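Side-chain contacts in porin (Pseudomonas aeruginosa, PDB 3T24), which forms a beta-barrel channel through the bacterial outer membrane, probably for small carboxylate-bearing solutes: residues N25-Q30 and Q35-E40; G52-E55 and G59-V62; L118-K121 and M126-D129; K158-R163 and D167-T172. All blocks are in the same frame, centred on the assembly; numbering follows the deposited sequence.

Contact 1 (N25-Q30 and Q35-E40); sequences NRDFRQ and QSKAEE. With SO4 (sulfate ion), chain G; SO4 (sulfate ion), chain D.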
loop_
_atom_site.group_PDB
_atom_site.type_symbol
_atom_site.label_atom_id
_atom_site.label_comp_id
_atom_site.label_asym_id
_atom_site.label_seq_id
_atom_site.Cartn_x
_atom_site.Cartn_y
_atom_site.Cartn_z
ATOM N N ASN A 25 16.005 7.840 8.982
ATOM C CA ASN A 25 16.188 8.515 10.256
ATOM C C ASN A 25 14.942 9.307 10.613
ATOM O O ASN A 25 14.205 9.769 9.748
ATOM C CB ASN A 25 17.453 9.383 10.283
ATOM C CG ASN A 25 17.392 10.538 9.317
ATOM O OD1 ASN A 25 16.317 11.035 8.986
ATOM N ND2 ASN A 25 18.553 10.975 8.851
ATOM N N ARG A 26 14.699 9.431 11.900
ATOM C CA ARG A 26 13.495 10.095 12.369
ATOM C C ARG A 26 13.856 11.004 13.530
ATOM O O ARG A 26 14.571 10.606 14.444
ATOM C CB ARG A 26 12.461 9.053 12.775
ATOM C CG ARG A 26 11.235 9.609 13.461
ATOM C CD ARG A 26 10.291 8.470 13.806
ATOM N NE ARG A 26 9.865 7.767 12.601
ATOM C CZ ARG A 26 9.371 6.535 12.585
ATOM N NH1 ARG A 26 9.258 5.850 13.710
ATOM N NH2 ARG A 26 9.004 5.983 11.436
ATOM N N ASP A 27 13.385 12.239 13.471
ATOM C CA ASP A 27 13.679 13.208 14.512
ATOM C C ASP A 27 12.378 13.702 15.179
ATOM O O ASP A 27 11.610 14.444 14.572
ATOM C CB ASP A 27 14.465 14.366 13.907
ATOM C CG ASP A 27 14.857 15.406 14.924
ATOM O OD1 ASP A 27 14.905 15.109 16.141
ATOM O OD2 ASP A 27 15.127 16.540 14.494
ATOM N N PHE A 28 12.122 13.277 16.413
ATOM C CA PHE A 28 10.959 13.806 17.149
ATOM C C PHE A 28 11.173 15.237 17.613
ATOM O O PHE A 28 12.154 15.559 18.294
ATOM C CB PHE A 28 10.572 12.914 18.323
ATOM C CG PHE A 28 10.061 11.577 17.899
ATOM C CD1 PHE A 28 8.693 11.300 17.912
ATOM C CD2 PHE A 28 10.943 10.597 17.446
ATOM C CE1 PHE A 28 8.213 10.055 17.500
ATOM C CE2 PHE A 28 10.475 9.355 17.032
ATOM C CZ PHE A 28 9.102 9.083 17.061
ATOM N N ARG A 29 10.243 16.093 17.225
ATOM C CA ARG A 29 10.343 17.520 17.503
ATOM C C ARG A 29 9.399 17.952 18.631
ATOM O O ARG A 29 8.207 17.640 18.617
ATOM C CB ARG A 29 10.021 18.311 16.236
ATOM C CG ARG A 29 10.810 17.873 15.022
ATOM C CD ARG A 29 12.311 18.145 15.172
ATOM N NE ARG A 29 12.620 19.568 15.291
ATOM C CZ ARG A 29 13.851 20.059 15.410
ATOM N NH1 ARG A 29 14.896 19.239 15.399
ATOM N NH2 ARG A 29 14.041 21.373 15.531
ATOM N N GLN A 30 9.936 18.677 19.605
ATOM C CA GLN A 30 9.119 19.223 20.689
ATOM C C GLN A 30 9.548 20.662 20.873
ATOM O O GLN A 30 10.725 20.937 21.115
ATOM C CB GLN A 30 9.301 18.418 21.987
ATOM C CG GLN A 30 8.313 18.767 23.113
ATOM C CD GLN A 30 8.263 17.706 24.227
ATOM O OE1 GLN A 30 9.137 16.842 24.327
ATOM N NE2 GLN A 30 7.229 17.772 25.059
ATOM N N GLN A 35 13.758 16.204 20.498
ATOM C CA GLN A 35 13.516 15.507 21.749
ATOM C C GLN A 35 14.140 14.108 21.740
ATOM O O GLN A 35 14.559 13.598 22.776
ATOM C CB GLN A 35 12.012 15.424 22.019
ATOM C CG GLN A 35 11.634 15.769 23.455
ATOM C CD GLN A 35 12.118 17.156 23.905
ATOM O OE1 GLN A 35 12.182 18.108 23.118
ATOM N NE2 GLN A 35 12.456 17.265 25.185
ATOM N N SER A 36 14.180 13.488 20.564
ATOM C CA SER A 36 14.761 12.166 20.407
ATOM C C SER A 36 14.905 11.820 18.921
ATOM O O SER A 36 14.246 12.421 18.062
ATOM C CB SER A 36 13.919 11.117 21.150
ATOM O OG SER A 36 12.731 10.797 20.450
ATOM N N LYS A 37 15.766 10.852 18.626
ATOM C CA LYS A 37 16.052 10.460 17.243
ATOM C C LYS A 37 16.073 8.954 17.085
ATOM O O LYS A 37 16.402 8.224 18.018
ATOM C CB LYS A 37 17.419 10.985 16.798
ATOM C CG LYS A 37 17.554 12.501 16.775
ATOM C CD LYS A 37 18.972 12.913 16.389
ATOM C CE LYS A 37 19.148 14.424 16.444
ATOM N NZ LYS A 37 18.240 15.093 15.478
ATOM N N ALA A 38 15.745 8.489 15.890
ATOM C CA ALA A 38 15.912 7.093 15.560
ATOM C C ALA A 38 16.605 6.966 14.214
ATOM O O ALA A 38 16.459 7.814 13.332
ATOM C CB ALA A 38 14.572 6.384 15.536
ATOM N N GLU A 39 17.347 5.881 14.058
ATOM C CA GLU A 39 18.014 5.590 12.802
ATOM C C GLU A 39 18.014 4.079 12.588
ATOM O O GLU A 39 18.392 3.312 13.473
ATOM C CB GLU A 39 19.428 6.161 12.836
ATOM C CG GLU A 39 20.200 6.022 11.562
ATOM C CD GLU A 39 21.086 4.782 11.545
ATOM O OE1 GLU A 39 21.489 4.301 12.632
ATOM O OE2 GLU A 39 21.376 4.287 10.433
ATOM N N GLU A 40 17.542 3.648 11.426
ATOM C CA GLU A 40 17.639 2.244 11.057
ATOM C C GLU A 40 18.374 2.084 9.727
ATOM O O GLU A 40 18.221 2.887 8.809
ATOM C CB GLU A 40 16.249 1.611 10.982
ATOM C CG GLU A 40 16.093 0.363 11.832
HETATM S S SO4 G . 17.707 20.898 17.095
HETATM O O1 SO4 G . 17.282 21.868 16.085
HETATM O O2 SO4 G . 18.821 20.104 16.581
HETATM O O3 SO4 G . 18.112 21.586 18.317
HETATM O O4 SO4 G . 16.593 20.013 17.405
HETATM S S SO4 D . 10.097 22.941 14.600
HETATM O O1 SO4 D . 9.803 24.060 15.488
HETATM O O2 SO4 D . 11.483 22.981 14.148
HETATM O O3 SO4 D . 9.916 21.711 15.360
HETATM O O4 SO4 D . 9.176 23.040 13.465
#
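Asp27 and Lys37 face each other across two antiparallel strands, their side chains lying side by side and pointing the same way. The ammonium of Lys37 curls back at its last torsion to reach the carboxylate, Lys37 NZ lying 3.4 Å from Asp27 OD1, a long salt bridge. With CG anti to the backbone N (chi1 -178°), the Asp27 carboxylate sits beside the lysine; its other oxygen, OD2, takes Arg29 NH1 at 2.9 Å on the syn side, in the guanidinium plane. Two cations thus hold one carboxylate, and Ser34 adds a hydrogen bond to OD1. On this same face the Arg29 guanidinium also reaches two sulfates, probably from the crystallisation liquor, through weak hydrogen bonds. The close-packed part is the backbone ladder: Arg26 N to Ala38 O and Ala38 N to Arg26 O are both 2.8 Å, Phe28 N donates to Ser36 O, and Gln35 N to Phe28 O. On the face of Arg26, Phe28 and Ala38, Ser36 OG comes obliquely to Phe28 CD2 at 3.5 Å, and the ring also meets Tyr387. The loose side is the turn end, where Gln30 and Gln35 are exposed. Strands 14-30 and 33-50 form a beta hairpin of the porin barrel wall.

Contact 2 (G52-E55 and G59-V62); sequences GYTE and GFGV. With SO4 (sulfate ion), chain H.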
loop_
_atom_site.group_PDB
_atom_site.type_symbol
_atom_site.label_atom_id
_atom_site.label_comp_id
_atom_site.label_asym_id
_atom_site.label_seq_id
_atom_site.Cartn_x
_atom_site.Cartn_y
_atom_site.Cartn_z
ATOM N N GLY A 52 6.061 -20.422 -15.350
ATOM C CA GLY A 52 4.906 -20.286 -16.223
ATOM C C GLY A 52 3.887 -21.349 -15.854
ATOM O O GLY A 52 3.918 -21.885 -14.742
ATOM N N TYR A 53 2.986 -21.653 -16.780
ATOM C CA TYR A 53 1.973 -22.684 -16.562
ATOM C C TYR A 53 2.170 -23.891 -17.479
ATOM O O TYR A 53 2.461 -23.736 -18.671
ATOM C CB TYR A 53 0.569 -22.108 -16.764
ATOM C CG TYR A 53 0.137 -21.213 -15.625
ATOM C CD1 TYR A 53 -0.411 -21.756 -14.457
ATOM C CD2 TYR A 53 0.304 -19.836 -15.699
ATOM C CE1 TYR A 53 -0.785 -20.957 -13.406
ATOM C CE2 TYR A 53 -0.077 -19.012 -14.638
ATOM C CZ TYR A 53 -0.628 -19.578 -13.504
ATOM O OH TYR A 53 -1.004 -18.767 -12.452
ATOM N N THR A 54 2.019 -25.087 -16.917
ATOM C CA THR A 54 2.000 -26.296 -17.728
ATOM C C THR A 54 0.818 -26.236 -18.696
ATOM O O THR A 54 -0.209 -25.628 -18.405
ATOM C CB THR A 54 1.927 -27.596 -16.873
ATOM O OG1 THR A 54 0.728 -27.608 -16.079
ATOM C CG2 THR A 54 3.149 -27.725 -15.967
ATOM N N GLU A 55 0.978 -26.865 -19.852
ATOM C CA GLU A 55 -0.040 -26.852 -20.891
ATOM C C GLU A 55 -1.274 -27.680 -20.506
ATOM O O GLU A 55 -1.201 -28.603 -19.691
ATOM C CB GLU A 55 0.582 -27.353 -22.201
ATOM C CG GLU A 55 -0.385 -27.547 -23.348
ATOM C CD GLU A 55 -1.102 -28.888 -23.291
ATOM O OE1 GLU A 55 -0.582 -29.827 -22.649
ATOM O OE2 GLU A 55 -2.192 -28.991 -23.884
ATOM N N GLY A 59 -3.738 -25.573 -16.072
ATOM C CA GLY A 59 -2.310 -25.351 -15.959
ATOM C C GLY A 59 -1.860 -25.239 -14.515
ATOM O O GLY A 59 -2.559 -24.647 -13.672
ATOM N N PHE A 60 -0.697 -25.811 -14.224
ATOM C CA PHE A 60 -0.114 -25.720 -12.891
ATOM C C PHE A 60 1.189 -24.948 -12.979
ATOM O O PHE A 60 1.940 -25.072 -13.955
ATOM C CB PHE A 60 0.118 -27.108 -12.263
ATOM C CG PHE A 60 -1.160 -27.912 -12.044
ATOM C CD1 PHE A 60 -1.634 -28.166 -10.760
ATOM C CD2 PHE A 60 -1.890 -28.414 -13.126
ATOM C CE1 PHE A 60 -2.815 -28.907 -10.558
ATOM C CE2 PHE A 60 -3.077 -29.150 -12.931
ATOM C CZ PHE A 60 -3.538 -29.397 -11.649
ATOM N N GLY A 61 1.432 -24.124 -11.967
ATOM C CA GLY A 61 2.693 -23.425 -11.825
ATOM C C GLY A 61 3.014 -23.277 -10.353
ATOM O O GLY A 61 2.242 -23.677 -9.484
ATOM N N VAL A 62 4.169 -22.699 -10.073
ATOM C CA VAL A 62 4.597 -22.507 -8.702
ATOM C C VAL A 62 5.472 -21.270 -8.649
ATOM O O VAL A 62 6.267 -21.025 -9.560
ATOM C CB VAL A 62 5.358 -23.739 -8.169
ATOM C CG1 VAL A 62 6.500 -24.112 -9.112
ATOM C CG2 VAL A 62 5.879 -23.477 -6.774
HETATM S S SO4 H . 1.110 -15.342 -12.720
HETATM O O1 SO4 H . 1.296 -14.158 -13.569
HETATM O O2 SO4 H . 1.977 -16.413 -13.209
HETATM O O3 SO4 H . 1.482 -15.028 -11.341
HETATM O O4 SO4 H . -0.294 -15.759 -12.730
#
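Thr54 and Phe60 are joined by two hydrogen bonds, one in each direction. Thr54 N donates to Phe60 O at 3.0 Å, nearly straight at 171° but tilted from the carbonyl plane, and Phe60 N returns a bond of 2.9 Å to Thr54 OG1. That hydroxyl sits between the backbone N and the carbonyl carbon (chi1 60°), which turns it to segment 59-62, so a side-chain oxygen accepts where a sheet would use a carbonyl. Weaker CA-H...O contacts follow: Tyr53 CA lies 3.5 Å from Phe60 O, as does Gly61 CA from Gly52 O. The arrangement belongs to the connection between barrel strands 33-50 and 58-73, with 59-62 already part of the second strand and paired through Gly59 and Gly61 to Arg107 and Lys105 of strand 96-108. Van der Waals contact is made by the Tyr53 ring, which meets the backbone obliquely, CD1 lying 3.7 Å from Gly59 O. Thr54 OG1 also lies near the plane of the Phe60 ring, at its edge. At its far end Tyr53 OH donates to O4 of a sulfate at 3.1 Å, an ion probably from the crystallisation liquor that Lys105 and Lys114 also hold.

Contact 3 (L118-K121 and M126-D129); sequences LTPK and MPND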
loop_
_atom_site.group_PDB
_atom_site.type_symbol
_atom_site.label_atom_id
_atom_site.label_comp_id
_atom_site.label_asym_id
_atom_site.label_seq_id
_atom_site.Cartn_x
_atom_site.Cartn_y
_atom_site.Cartn_z
ATOM N N LEU A 118 0.643 -15.106 -0.584
ATOM C CA LEU A 118 -0.098 -14.186 -1.447
ATOM C C LEU A 118 0.250 -12.729 -1.165
ATOM O O LEU A 118 0.608 -12.371 -0.044
ATOM C CB LEU A 118 -1.612 -14.372 -1.257
ATOM C CG LEU A 118 -2.092 -15.816 -1.380
ATOM C CD1 LEU A 118 -3.518 -15.922 -0.943
ATOM C CD2 LEU A 118 -1.910 -16.319 -2.805
ATOM N N THR A 119 0.132 -11.890 -2.183
ATOM C CA THR A 119 0.313 -10.454 -1.983
ATOM C C THR A 119 -0.769 -9.718 -2.792
ATOM O O THR A 119 -0.512 -9.123 -3.838
ATOM C CB THR A 119 1.767 -10.015 -2.325
ATOM O OG1 THR A 119 2.024 -8.733 -1.757
ATOM C CG2 THR A 119 1.983 -9.940 -3.802
ATOM N N PRO A 120 -2.014 -9.804 -2.317
ATOM C CA PRO A 120 -3.163 -9.245 -3.039
ATOM C C PRO A 120 -3.057 -7.721 -3.145
ATOM O O PRO A 120 -2.371 -7.116 -2.332
ATOM C CB PRO A 120 -4.363 -9.677 -2.185
ATOM C CG PRO A 120 -3.795 -9.994 -0.847
ATOM C CD PRO A 120 -2.395 -10.427 -1.035
ATOM N N LYS A 121 -3.657 -7.133 -4.177
ATOM C CA LYS A 121 -3.683 -5.671 -4.326
ATOM C C LYS A 121 -5.123 -5.243 -4.557
ATOM O O LYS A 121 -5.595 -5.228 -5.680
ATOM C CB LYS A 121 -2.829 -5.205 -5.496
ATOM C CG LYS A 121 -1.526 -4.567 -5.105
ATOM C CD LYS A 121 -1.476 -3.100 -5.508
ATOM C CE LYS A 121 -1.618 -2.929 -7.008
ATOM N NZ LYS A 121 -1.305 -1.528 -7.423
ATOM N N MET A 126 -4.268 -3.595 0.938
ATOM C CA MET A 126 -3.056 -3.148 0.256
ATOM C C MET A 126 -1.858 -3.431 1.138
ATOM O O MET A 126 -1.565 -2.686 2.062
ATOM C CB MET A 126 -3.104 -1.660 -0.114
ATOM C CG MET A 126 -4.199 -1.317 -1.086
ATOM S SD MET A 126 -3.792 -1.756 -2.791
ATOM C CE MET A 126 -2.339 -0.736 -3.024
ATOM N N PRO A 127 -1.167 -4.533 0.847
ATOM C CA PRO A 127 -0.036 -5.018 1.643
ATOM C C PRO A 127 1.066 -3.973 1.653
ATOM O O PRO A 127 1.316 -3.339 0.633
ATOM C CB PRO A 127 0.404 -6.264 0.879
ATOM C CG PRO A 127 -0.829 -6.703 0.126
ATOM C CD PRO A 127 -1.480 -5.426 -0.286
ATOM N N ASN A 128 1.697 -3.764 2.802
ATOM C CA ASN A 128 2.802 -2.824 2.851
ATOM C C ASN A 128 4.060 -3.299 2.115
ATOM O O ASN A 128 4.450 -4.468 2.218
ATOM C CB ASN A 128 3.191 -2.491 4.281
ATOM C CG ASN A 128 4.300 -1.474 4.318
ATOM O OD1 ASN A 128 5.472 -1.828 4.399
ATOM N ND2 ASN A 128 3.942 -0.206 4.199
ATOM N N ASP A 129 4.691 -2.387 1.377
ATOM C CA ASP A 129 6.020 -2.645 0.833
ATOM C C ASP A 129 6.860 -1.372 0.729
ATOM O O ASP A 129 7.489 -1.106 -0.285
ATOM C CB ASP A 129 5.959 -3.370 -0.520
ATOM C CG ASP A 129 7.340 -3.802 -1.000
ATOM O OD1 ASP A 129 8.272 -3.776 -0.154
ATOM O OD2 ASP A 129 7.488 -4.173 -2.198
HETATM O O HOH W 1 3.728 -6.522 0.188
#
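The Thr119 and Pro127 side chains cross at about a right angle, Thr119 OG1 being 4.0 Å from Pro127 CB. The hydroxyl stands anti to the backbone N (chi1 -163°), and this brings it to the second segment. A water lies beyond it. This water donates a hydrogen bond of 3.0 Å to Asn128 O and has a weaker one, at 3.4 Å, with Thr119 OG1, so the polar link between the two segments is indirect. Pro120 follows, and its ring carbon CD packs against Pro127 CG at 4.2 Å, an apolar meeting of two prolines. Lys121 then runs obliquely across Met126. The touch is made by the aliphatic part of the lysine, CD to Met126 CE at 3.5 Å. Met126 folds back through bends at chi2 and chi3, which carries its methyl to the lysine chain. Both segments belong to the loop between strands 111-115 and 136-138, close to the centre of the chain, consistent with the inward-folded loops that narrow porin channels. Leu118 is hydrogen-bonded through its backbone to Phe137 of strand 136-138, whereas Met126 is bonded through its backbone to Asp292 and its side chain touches Tyr294, both in another loop.

Contact 4 (K158-R163 and D167-T172); sequences KKVNQR and DNEDMT. With SO4 (sulfate ion), chain F.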
loop_
_atom_site.group_PDB
_atom_site.type_symbol
_atom_site.label_atom_id
_atom_site.label_comp_id
_atom_site.label_asym_id
_atom_site.label_seq_id
_atom_site.Cartn_x
_atom_site.Cartn_y
_atom_site.Cartn_z
ATOM N N LYS A 158 -5.130 -16.200 6.007
ATOM C CA LYS A 158 -5.156 -16.809 7.331
ATOM C C LYS A 158 -4.092 -16.251 8.266
ATOM O O LYS A 158 -4.216 -16.343 9.484
ATOM C CB LYS A 158 -4.973 -18.329 7.212
ATOM C CG LYS A 158 -6.085 -19.026 6.472
ATOM C CD LYS A 158 -5.745 -20.503 6.227
ATOM C CE LYS A 158 -6.903 -21.228 5.535
ATOM N NZ LYS A 158 -6.533 -22.595 5.054
ATOM N N LYS A 159 -3.049 -15.678 7.682
ATOM C CA LYS A 159 -1.825 -15.354 8.400
ATOM C C LYS A 159 -1.136 -14.225 7.675
ATOM O O LYS A 159 -1.261 -14.087 6.451
ATOM C CB LYS A 159 -0.877 -16.555 8.392
ATOM C CG LYS A 159 -1.282 -17.699 9.277
ATOM C CD LYS A 159 -0.837 -17.382 10.666
ATOM C CE LYS A 159 -1.915 -17.679 11.663
ATOM N NZ LYS A 159 -2.033 -19.133 11.859
ATOM N N VAL A 160 -0.395 -13.428 8.431
ATOM C CA VAL A 160 0.342 -12.329 7.863
ATOM C C VAL A 160 1.787 -12.459 8.291
ATOM O O VAL A 160 2.091 -12.952 9.393
ATOM C CB VAL A 160 -0.237 -10.966 8.296
ATOM C CG1 VAL A 160 -0.262 -10.858 9.807
ATOM C CG2 VAL A 160 0.552 -9.828 7.662
ATOM N N ASN A 161 2.683 -12.078 7.392
ATOM C CA ASN A 161 4.103 -12.066 7.694
ATOM C C ASN A 161 4.516 -10.642 7.504
ATOM O O ASN A 161 4.643 -10.166 6.362
ATOM C CB ASN A 161 4.909 -12.999 6.779
ATOM C CG ASN A 161 6.402 -13.050 7.154
ATOM O OD1 ASN A 161 7.031 -12.012 7.392
ATOM N ND2 ASN A 161 6.965 -14.262 7.223
ATOM N N GLN A 162 4.675 -9.953 8.627
ATOM C CA GLN A 162 4.951 -8.532 8.603
ATOM C C GLN A 162 6.339 -8.292 8.023
ATOM O O GLN A 162 7.194 -9.174 8.020
ATOM C CB GLN A 162 4.843 -7.944 10.008
ATOM C CG GLN A 162 3.510 -8.205 10.702
ATOM C CD GLN A 162 2.345 -7.444 10.069
ATOM O OE1 GLN A 162 2.466 -6.905 8.973
ATOM N NE2 GLN A 162 1.205 -7.402 10.769
ATOM N N ARG A 163 6.553 -7.084 7.531
ATOM C CA ARG A 163 7.790 -6.721 6.851
ATOM C C ARG A 163 9.071 -6.909 7.685
ATOM O O ARG A 163 10.134 -7.197 7.147
ATOM C CB ARG A 163 7.670 -5.266 6.438
ATOM C CG ARG A 163 7.367 -4.354 7.616
ATOM C CD ARG A 163 7.253 -2.936 7.159
ATOM N NE ARG A 163 6.971 -2.002 8.249
ATOM C CZ ARG A 163 6.524 -0.767 8.045
ATOM N NH1 ARG A 163 6.309 -0.367 6.800
ATOM N NH2 ARG A 163 6.269 0.059 9.068
ATOM N N ASP A 167 8.166 -14.935 10.686
ATOM C CA ASP A 167 7.152 -15.957 10.446
ATOM C C ASP A 167 5.720 -15.432 10.437
ATOM O O ASP A 167 5.461 -14.239 10.568
ATOM C CB ASP A 167 7.273 -17.115 11.440
ATOM C CG ASP A 167 8.493 -16.995 12.325
ATOM O OD1 ASP A 167 8.901 -15.850 12.631
ATOM O OD2 ASP A 167 9.040 -18.047 12.722
ATOM N N ASN A 168 4.794 -16.364 10.284
ATOM C CA ASN A 168 3.411 -16.033 10.046
ATOM C C ASN A 168 2.623 -15.938 11.341
ATOM O O ASN A 168 2.800 -16.742 12.249
ATOM C CB ASN A 168 2.823 -17.060 9.077
ATOM C CG ASN A 168 3.396 -16.910 7.672
ATOM O OD1 ASN A 168 3.512 -15.787 7.156
ATOM N ND2 ASN A 168 3.772 -18.035 7.049
ATOM N N GLU A 169 1.753 -14.955 11.426
ATOM C CA GLU A 169 1.010 -14.754 12.656
ATOM C C GLU A 169 -0.434 -14.296 12.373
ATOM O O GLU A 169 -0.750 -13.828 11.270
ATOM C CB GLU A 169 1.753 -13.750 13.558
ATOM C CG GLU A 169 1.664 -12.289 13.061
ATOM C CD GLU A 169 2.477 -11.288 13.904
ATOM O OE1 GLU A 169 1.958 -10.190 14.176
ATOM O OE2 GLU A 169 3.634 -11.586 14.278
ATOM N N ASP A 170 -1.306 -14.447 13.366
ATOM C CA ASP A 170 -2.687 -13.974 13.231
ATOM C C ASP A 170 -2.719 -12.466 12.980
ATOM O O ASP A 170 -1.857 -11.728 13.450
ATOM C CB ASP A 170 -3.533 -14.319 14.466
ATOM C CG ASP A 170 -3.848 -15.805 14.574
ATOM O OD1 ASP A 170 -3.828 -16.523 13.552
ATOM O OD2 ASP A 170 -4.123 -16.263 15.699
ATOM N N MET A 171 -3.721 -12.024 12.239
ATOM C CA MET A 171 -3.885 -10.617 11.901
ATOM C C MET A 171 -4.578 -9.796 12.998
ATOM O O MET A 171 -5.260 -10.334 13.878
ATOM C CB MET A 171 -4.668 -10.496 10.596
ATOM C CG MET A 171 -3.914 -11.052 9.398
ATOM S SD MET A 171 -4.977 -11.320 7.962
ATOM C CE MET A 171 -5.562 -12.965 8.352
ATOM N N THR A 172 -4.393 -8.486 12.941
ATOM C CA THR A 172 -5.144 -7.610 13.817
ATOM C C THR A 172 -5.542 -6.386 13.022
ATOM O O THR A 172 -5.316 -6.310 11.813
ATOM C CB THR A 172 -4.361 -7.158 15.090
ATOM O OG1 THR A 172 -3.130 -6.529 14.725
ATOM C CG2 THR A 172 -4.056 -8.324 16.024
HETATM S S SO4 F . 5.717 2.936 6.784
HETATM O O1 SO4 F . 4.654 3.443 5.920
HETATM O O2 SO4 F . 6.852 2.474 5.991
HETATM O O3 SO4 F . 6.224 3.967 7.680
HETATM O O4 SO4 F . 5.158 1.828 7.563
#
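Val160 packs its CG1 methyl against Met171, crossing it obliquely with Met171 CG 3.7 Å away. CG1 occupies the position between the backbone N and the carbonyl carbon (chi1 57°), and this sets it over the second segment, where it also lies 3.3 Å from Glu169 O. Met171 continues past the valine, bends at chi3, and lays its CE methyl against the Lys158-Lys159 peptide, 3.6 Å from Lys158 C. Both residues are buried, and the Val160 side chain also touches Phe137 and Gln135.

Beside this apolar patch the backbones make a single antiparallel bridge: Val160 N donates to Glu169 O at 2.9 Å, in the carbonyl plane, and Glu169 N donates back to Val160 O. Lys159 is folded at three torsions and runs its aliphatic chain along the Asn168-Asp170 backbone, CD being 3.5 Å from Glu169 C. Its ammonium ends 3.6 Å from Asp170 OD1, a long salt bridge. Asn161 and Asn168 cross at about a right angle, their amide planes 82° apart.

Lys158 and Lys159 both face Gln138, a classic beta bulge near the end of strand 150-161. Beyond it the chain passes into a loop, where the guanidinium of Arg163 meets a sulfate, probably from the crystallisation liquor, at its edge: NH1 and NH2 both grip O4 at 2.6 Å. Ser130, Arg131 and Arg391 bind the same ion, and such a gathering of arginines round an anion is consistent with a carboxylate channel.

From the N terminus, contact 1 closes the short turn between strands 14-30 and 33-50. Contact 2 closes the connection from 33-50 to 58-73, so strand 33-50 runs between them; their centres are 49 Å apart, on opposite sides of the chain's centre. Contact 3 folds the loop after strand 111-115 back on itself, and contact 4 closes the loop by which the chain leaves strand 150-161. All four follow in series along the chain, none nesting or crossing. Contacts 3 and 4 touch: Asn128 OD1 is 2.9 Å from Arg163 NH1, a probable hydrogen bond that ties the two loops together, whereas contacts 1 and 2 belong to the barrel wall.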